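Exopolysaccharide biosynthesis protein (Pantoea stewartii subsp. stewartii DC283, PDB 6TGF) modifies the glycan biofilm of its bacterium, probably as an exopolysaccharide hydrolase, and folds as a trimeric, tailspike-like parallel beta-helix. Local coordinates at residues 42-45 and 46-49; 452-456 and 457-461; 648-651 and 652-655. All coordinates share one frame; numbering follows the deposited sequence.

Contact 1 of 3, residues 42-45 and 46-49; sequences AIPK and GDVP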
loop_
_atom_site.group_PDB
_atom_site.type_symbol
_atom_site.label_atom_id
_atom_site.label_comp_id
_atom_site.label_asym_id
_atom_site.label_seq_id
_atom_site.Cartn_x
_atom_site.Cartn_y
_atom_site.Cartn_z
ATOM N N ALA B 42 42.734 -2.548 62.520
ATOM C CA ALA B 42 43.932 -3.415 62.395
ATOM C C ALA B 42 43.806 -4.352 61.184
ATOM O O ALA B 42 44.740 -5.152 60.969
ATOM C CB ALA B 42 44.132 -4.197 63.670
ATOM N N ILE B 43 42.707 -4.265 60.424
ATOM C CA ILE B 43 42.470 -5.088 59.198
ATOM C C ILE B 43 43.190 -4.423 58.027
ATOM O O ILE B 43 43.034 -3.223 57.812
ATOM C CB ILE B 43 40.960 -5.277 58.936
ATOM C CG1 ILE B 43 40.324 -6.131 60.040
ATOM C CG2 ILE B 43 40.708 -5.842 57.543
ATOM C CD1 ILE B 43 39.115 -6.931 59.616
ATOM N N PRO B 44 43.991 -5.178 57.234
ATOM C CA PRO B 44 44.746 -4.603 56.120
ATOM C C PRO B 44 43.891 -3.714 55.204
ATOM O O PRO B 44 42.793 -4.106 54.867
ATOM C CB PRO B 44 45.245 -5.833 55.346
ATOM C CG PRO B 44 45.347 -6.914 56.398
ATOM C CD PRO B 44 44.216 -6.628 57.364
ATOM N N LYS B 45 44.420 -2.543 54.844
ATOM C CA LYS B 45 43.764 -1.552 53.950
ATOM C C LYS B 45 43.409 -2.239 52.626
ATOM O O LYS B 45 44.273 -2.958 52.087
ATOM C CB LYS B 45 44.699 -0.360 53.717
ATOM C CG LYS B 45 44.025 0.922 53.251
ATOM C CD LYS B 45 43.237 1.629 54.338
ATOM C CE LYS B 45 43.287 3.139 54.227
ATOM N NZ LYS B 45 42.914 3.615 52.871
ATOM N N GLY B 46 42.179 -2.041 52.142
ATOM C CA GLY B 46 41.698 -2.571 50.852
ATOM C C GLY B 46 40.986 -3.909 50.990
ATOM O O GLY B 46 40.393 -4.352 49.987
ATOM N N ASP B 47 41.039 -4.540 52.169
ATOM C CA ASP B 47 40.314 -5.806 52.463
ATOM C C ASP B 47 38.809 -5.511 52.499
ATOM O O ASP B 47 38.434 -4.432 52.994
ATOM C CB ASP B 47 40.803 -6.453 53.763
ATOM C CG ASP B 47 42.106 -7.227 53.621
ATOM O OD1 ASP B 47 42.791 -7.053 52.592
ATOM O OD2 ASP B 47 42.423 -8.005 54.541
ATOM N N VAL B 48 37.994 -6.431 51.971
ATOM C CA VAL B 48 36.516 -6.275 51.806
ATOM C C VAL B 48 35.832 -7.583 52.196
ATOM O O VAL B 48 36.489 -8.614 52.311
ATOM C CB VAL B 48 36.155 -5.881 50.359
ATOM C CG1 VAL B 48 36.803 -4.568 49.951
ATOM C CG2 VAL B 48 36.502 -6.979 49.362
ATOM N N PRO B 49 34.495 -7.580 52.414
ATOM C CA PRO B 49 33.727 -8.820 52.504
ATOM C C PRO B 49 33.741 -9.559 51.156
ATOM O O PRO B 49 33.136 -9.062 50.220
ATOM C CB PRO B 49 32.307 -8.362 52.882
ATOM C CG PRO B 49 32.487 -6.953 53.410
ATOM C CD PRO B 49 33.658 -6.391 52.636
#

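Contact 2 of 3, residues 452-456 and 457-461; sequences GDISN and GQWII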
loop_
_atom_site.group_PDB
_atom_site.type_symbol
_atom_site.label_atom_id
_atom_site.label_comp_id
_atom_site.label_asym_id
_atom_site.label_seq_id
_atom_site.Cartn_x
_atom_site.Cartn_y
_atom_site.Cartn_z
ATOM N N GLY B 452 -11.573 17.626 11.133
ATOM C CA GLY B 452 -10.379 18.421 11.473
ATOM C C GLY B 452 -9.992 19.403 10.381
ATOM O O GLY B 452 -10.890 19.869 9.646
ATOM N N ASP B 453 -8.692 19.705 10.287
ATOM C CA ASP B 453 -8.125 20.788 9.442
ATOM C C ASP B 453 -7.007 20.218 8.563
ATOM O O ASP B 453 -5.987 19.772 9.123
ATOM C CB ASP B 453 -7.613 21.935 10.317
ATOM C CG ASP B 453 -7.067 23.114 9.532
ATOM O OD1 ASP B 453 -7.524 23.320 8.392
ATOM O OD2 ASP B 453 -6.187 23.814 10.069
ATOM N N ILE B 454 -7.203 20.233 7.241
ATOM C CA ILE B 454 -6.156 19.930 6.219
ATOM C C ILE B 454 -6.070 21.114 5.246
ATOM O O ILE B 454 -5.757 20.892 4.061
ATOM C CB ILE B 454 -6.440 18.590 5.506
ATOM C CG1 ILE B 454 -7.766 18.602 4.740
ATOM C CG2 ILE B 454 -6.378 17.438 6.498
ATOM C CD1 ILE B 454 -7.861 17.544 3.665
ATOM N N SER B 455 -6.320 22.331 5.744
ATOM C CA SER B 455 -6.317 23.597 4.964
ATOM C C SER B 455 -4.898 23.906 4.473
ATOM O O SER B 455 -3.933 23.442 5.115
ATOM C CB SER B 455 -6.873 24.738 5.780
ATOM O OG SER B 455 -6.127 24.917 6.975
ATOM N N ASN B 456 -4.787 24.649 3.367
ATOM C CA ASN B 456 -3.506 25.128 2.775
ATOM C C ASN B 456 -2.588 23.935 2.475
ATOM O O ASN B 456 -1.354 24.124 2.476
ATOM C CB ASN B 456 -2.824 26.148 3.694
ATOM C CG ASN B 456 -3.504 27.499 3.676
ATOM O OD1 ASN B 456 -3.673 28.095 2.616
ATOM N ND2 ASN B 456 -3.882 27.996 4.843
ATOM N N GLY B 457 -3.169 22.762 2.201
ATOM C CA GLY B 457 -2.435 21.494 2.022
ATOM C C GLY B 457 -2.325 21.092 0.563
ATOM O O GLY B 457 -2.747 21.879 -0.311
ATOM N N GLN B 458 -1.754 19.909 0.322
ATOM C CA GLN B 458 -1.682 19.230 -1.000
ATOM C C GLN B 458 -1.855 17.727 -0.759
ATOM O O GLN B 458 -0.884 17.086 -0.304
ATOM C CB GLN B 458 -0.357 19.544 -1.694
ATOM C CG GLN B 458 -0.235 18.949 -3.090
ATOM C CD GLN B 458 1.152 19.114 -3.665
ATOM O OE1 GLN B 458 2.155 18.827 -3.015
ATOM N NE2 GLN B 458 1.217 19.579 -4.901
ATOM N N TRP B 459 -3.052 17.200 -1.038
ATOM C CA TRP B 459 -3.485 15.837 -0.630
ATOM C C TRP B 459 -3.990 15.046 -1.840
ATOM O O TRP B 459 -4.810 15.592 -2.603
ATOM C CB TRP B 459 -4.573 15.924 0.446
ATOM C CG TRP B 459 -4.110 16.479 1.758
ATOM C CD1 TRP B 459 -4.098 17.788 2.140
ATOM C CD2 TRP B 459 -3.614 15.729 2.882
ATOM N NE1 TRP B 459 -3.622 17.907 3.418
ATOM C CE2 TRP B 459 -3.317 16.661 3.900
ATOM C CE3 TRP B 459 -3.390 14.369 3.126
ATOM C CZ2 TRP B 459 -2.810 16.270 5.139
ATOM C CZ3 TRP B 459 -2.886 13.985 4.350
ATOM C CH2 TRP B 459 -2.600 14.925 5.342
ATOM N N ILE B 460 -3.503 13.811 -1.998
ATOM C CA ILE B 460 -4.231 12.707 -2.689
ATOM C C ILE B 460 -5.135 12.058 -1.635
ATOM O O ILE B 460 -4.611 11.677 -0.571
ATOM C CB ILE B 460 -3.272 11.685 -3.336
ATOM C CG1 ILE B 460 -2.488 12.300 -4.500
ATOM C CG2 ILE B 460 -4.032 10.438 -3.772
ATOM C CD1 ILE B 460 -1.389 11.411 -5.049
ATOM N N ILE B 461 -6.438 11.961 -1.908
ATOM C CA ILE B 461 -7.446 11.371 -0.976
ATOM C C ILE B 461 -8.254 10.311 -1.734
ATOM O O ILE B 461 -9.182 10.689 -2.472
ATOM C CB ILE B 461 -8.338 12.466 -0.357
ATOM C CG1 ILE B 461 -7.496 13.593 0.255
ATOM C CG2 ILE B 461 -9.303 11.858 0.652
ATOM C CD1 ILE B 461 -8.297 14.698 0.913
HETATM O O HOH W 1 -2.865 20.745 5.120
#

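Contact 3 of 3, residues 648-651 and 652-655; sequences AKDR and FVTG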
loop_
_atom_site.group_PDB
_atom_site.type_symbol
_atom_site.label_atom_id
_atom_site.label_comp_id
_atom_site.label_asym_id
_atom_site.label_seq_id
_atom_site.Cartn_x
_atom_site.Cartn_y
_atom_site.Cartn_z
ATOM N N ALA B 648 -28.461 21.709 -15.975
ATOM C CA ALA B 648 -29.037 20.836 -14.927
ATOM C C ALA B 648 -27.979 20.523 -13.861
ATOM O O ALA B 648 -26.783 20.427 -14.210
ATOM C CB ALA B 648 -29.584 19.577 -15.554
ATOM N N LYS B 649 -28.416 20.374 -12.607
ATOM C CA LYS B 649 -27.550 20.086 -11.432
ATOM C C LYS B 649 -27.094 18.626 -11.506
ATOM O O LYS B 649 -27.962 17.747 -11.671
ATOM C CB LYS B 649 -28.308 20.379 -10.134
ATOM C CG LYS B 649 -28.786 21.819 -9.985
ATOM C CD LYS B 649 -30.086 21.970 -9.222
ATOM C CE LYS B 649 -29.894 22.221 -7.742
ATOM N NZ LYS B 649 -31.182 22.518 -7.071
ATOM N N ASP B 650 -25.782 18.388 -11.400
ATOM C CA ASP B 650 -25.159 17.040 -11.490
ATOM C C ASP B 650 -25.099 16.426 -10.083
ATOM O O ASP B 650 -25.624 17.057 -9.140
ATOM C CB ASP B 650 -23.795 17.108 -12.185
ATOM C CG ASP B 650 -22.705 17.804 -11.386
ATOM O OD1 ASP B 650 -23.029 18.405 -10.343
ATOM O OD2 ASP B 650 -21.538 17.748 -11.822
ATOM N N ARG B 651 -24.489 15.245 -9.955
ATOM C CA ARG B 651 -24.513 14.409 -8.722
ATOM C C ARG B 651 -23.686 15.067 -7.609
ATOM O O ARG B 651 -23.971 14.781 -6.431
ATOM C CB ARG B 651 -24.011 12.993 -9.027
ATOM C CG ARG B 651 -24.110 12.022 -7.859
ATOM C CD ARG B 651 -25.531 11.854 -7.347
ATOM N NE ARG B 651 -25.592 11.036 -6.143
ATOM C CZ ARG B 651 -25.501 11.494 -4.895
ATOM N NH1 ARG B 651 -25.342 12.786 -4.655
ATOM N NH2 ARG B 651 -25.571 10.649 -3.881
ATOM N N PHE B 652 -22.711 15.912 -7.960
ATOM C CA PHE B 652 -21.882 16.690 -7.000
ATOM C C PHE B 652 -22.761 17.675 -6.217
ATOM O O PHE B 652 -22.402 18.014 -5.075
ATOM C CB PHE B 652 -20.759 17.443 -7.721
ATOM C CG PHE B 652 -19.587 16.592 -8.139
ATOM C CD1 PHE B 652 -18.654 16.166 -7.207
ATOM C CD2 PHE B 652 -19.408 16.229 -9.465
ATOM C CE1 PHE B 652 -17.572 15.386 -7.593
ATOM C CE2 PHE B 652 -18.327 15.449 -9.848
ATOM C CZ PHE B 652 -17.410 15.030 -8.912
ATOM N N VAL B 653 -23.874 18.115 -6.816
ATOM C CA VAL B 653 -24.739 19.225 -6.314
ATOM C C VAL B 653 -25.943 18.655 -5.546
ATOM O O VAL B 653 -26.292 19.236 -4.497
ATOM C CB VAL B 653 -25.184 20.134 -7.478
ATOM C CG1 VAL B 653 -26.181 21.196 -7.040
ATOM C CG2 VAL B 653 -23.988 20.780 -8.160
ATOM N N THR B 654 -26.564 17.581 -6.048
ATOM C CA THR B 654 -27.821 17.007 -5.491
ATOM C C THR B 654 -27.880 15.496 -5.747
ATOM O O THR B 654 -27.296 15.042 -6.748
ATOM C CB THR B 654 -29.046 17.731 -6.067
ATOM O OG1 THR B 654 -30.214 17.225 -5.419
ATOM C CG2 THR B 654 -29.188 17.567 -7.565
ATOM N N GLY B 655 -28.570 14.761 -4.867
ATOM C CA GLY B 655 -28.819 13.311 -4.994
ATOM C C GLY B 655 -29.739 13.008 -6.162
ATOM O O GLY B 655 -29.431 12.073 -6.926
#

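Contact 1 of 3, residues 42-45 and 46-49
The carboxylate of Asp47 is covered on one side of its plane by Pro44. The pyrrolidine ring and the backbone carbonyl oxygen of that proline both lie on this side, with Pro44 CB 3.8 Å from Asp47 CG. OD2 does most of the touching: it rests against the proline ring, almost equally far from Pro44 CD and CG, 3.6 Å in each case, and 3.7 Å from Pro44 CB. The two side chains pass each other at a slant, and the contact is one of packing between a charged group and ring methylenes.

What brings them together is a type II beta turn running from Pro44 to Asp47. It is closed by a hydrogen bond of 3.2 Å from Asp47 N to Pro44 O, fairly straight at 156°. Lys45 and Gly46 occupy the two corners, and Gly46 takes the positive phi that the third position of this turn requires. At the end of the turn, CG of Asp47 stands beside its own backbone N (chi1 -79°), which folds the carboxylate back over the residue where the turn began. The same fold leaves the methylene of Asp47 facing Ile43, whose CG2 branch comes within 3.8 Å of Asp47 CB.

The turn lies on the surface, within the region related to phage head-binding domains. It leads into strand 48-51, an outermost strand, within this chain, of a five-stranded antiparallel sheet, where Val48 exchanges backbone hydrogen bonds with Ala124. Ile43, Pro44 and Asp47 all touch Phe90 of strand 89-92, and Ile43 and Asp47 also pack on Ile123 of the adjacent strand 121-124.

Contact 2 of 3, residues 452-456 and 457-461
Gly457 follows the bend that starts at Ile454, but its N, 3.7 Å from Ile454 O, is too far for a closing bond; Ser478 OG instead bonds to Ile454 O and weakly to Gly457 N. An Asx turn, Ser455 N to Asp453 OD1, probably stiffens the bend, and Ser455 OG adds a second bond on the same oxygen. Gln458 points to the other side of the strand, where its OE1 accepts from Gln437 N and the side chain packs on Gln484 of the second subunit.

Trp459 turns back to Ile454, whose CB approaches NE1 of the indole to 3.6 Å. Ile454 CD1 stands over the five-membered ring in a CH-pi contact, 4.2 Å from its centroid and 17° off the normal. The other branch, Ile454 CG2, sits toward the rim on the benzo side, 4.0 Å from Trp459 CZ2. With CG1 between the backbone N and the carbonyl carbon (chi1 62°), Ile454 can spread both branches over the ring. Ile461 comes next and meets Ile454 tip to tip, the two CD1 atoms 4.0 Å apart.

Neighbouring coils of the beta-helix bring Ile440 and Leu480 against Trp459. A water in the indole plane donates to Ser455 O at 2.9 Å and accepts weakly from Trp459 NE1 at 3.4 Å. The packing of Ile454 on Trp459 and Ile461 is largely apolar, which implies that the indole is held mainly by its face, its N-H contributing little.

Contact 3 of 3, residues 648-651 and 652-655
Arg651 folds its side chain over Thr654 and Gly655 at a type I beta turn from Asp650 to Val653, part of the loop that joins strands 637-646 and 659-664 of the domain following the beta-helix. CB stays beside the next amide of the chain, as covalent geometry dictates. The bend at chi2 (59°), reached through CG, then swings the chain back along the turn, and CD arrives 3.7 Å from Thr654 O. At the end, the guanidinium lays one face against Gly655, with CZ 3.8 Å and NH1 3.5 Å from Gly655 CA. NH1 also lies near Thr654 O, while NE forms a salt bridge with OE1 of Glu507 of the third subunit. With Glu507 at one edge and the glycine against its face, the group probably has little freedom to rotate.

The turn is closed by Asp650 O, which takes two amides: Val653 N at 3.1 Å and, extending the turn by one residue, Thr654 N at 3.3 Å.

Side chains at the two ends of the turn also meet. Lys649 and Val653 cross at about a right angle, with Lys649 CB 3.8 Å from Val653 CG1, and Lys649 CB also touches the methyl of Thr654. Asp650 OD2 makes a salt bridge with Lys525 of the third subunit and a hydrogen bond with Ser523 of that subunit. Phe652 packs edge-to-face with Tyr516 of its own chain, and Lys649 and Asp650 touch the second subunit, so this short turn lies where all three copies come together. The two carboxylate oxygens of Asp650 face different neighbours: OD1 lies 3.4 Å from Val653 CG2, whereas OD2 sits at the edge of the Phe652 ring, 3.5 Å from CD2, with the carboxylate and ring planes 46° apart.

Overall arrangement
The three contacts follow one another along the chain and along the elongated molecule. Contact 1 belongs to the N-terminal region related to phage head-binding domains, contact 2 to a bend between two strands of the parallel beta-helix, and contact 3 to a loop of the antiparallel-sheet domain after it. The centres of contacts 1 and 2 are about 73 Å apart; those of contacts 1 and 3, which lie on opposite sides of the chain's centre, are about 95 Å apart. Contacts 2 and 3 are closer, about 24 Å between centres and about 11 Å between nearest atoms, without touching. Both reach the second subunit, whereas no other chain touches contact 1, which places the two later contacts at the trimer interface.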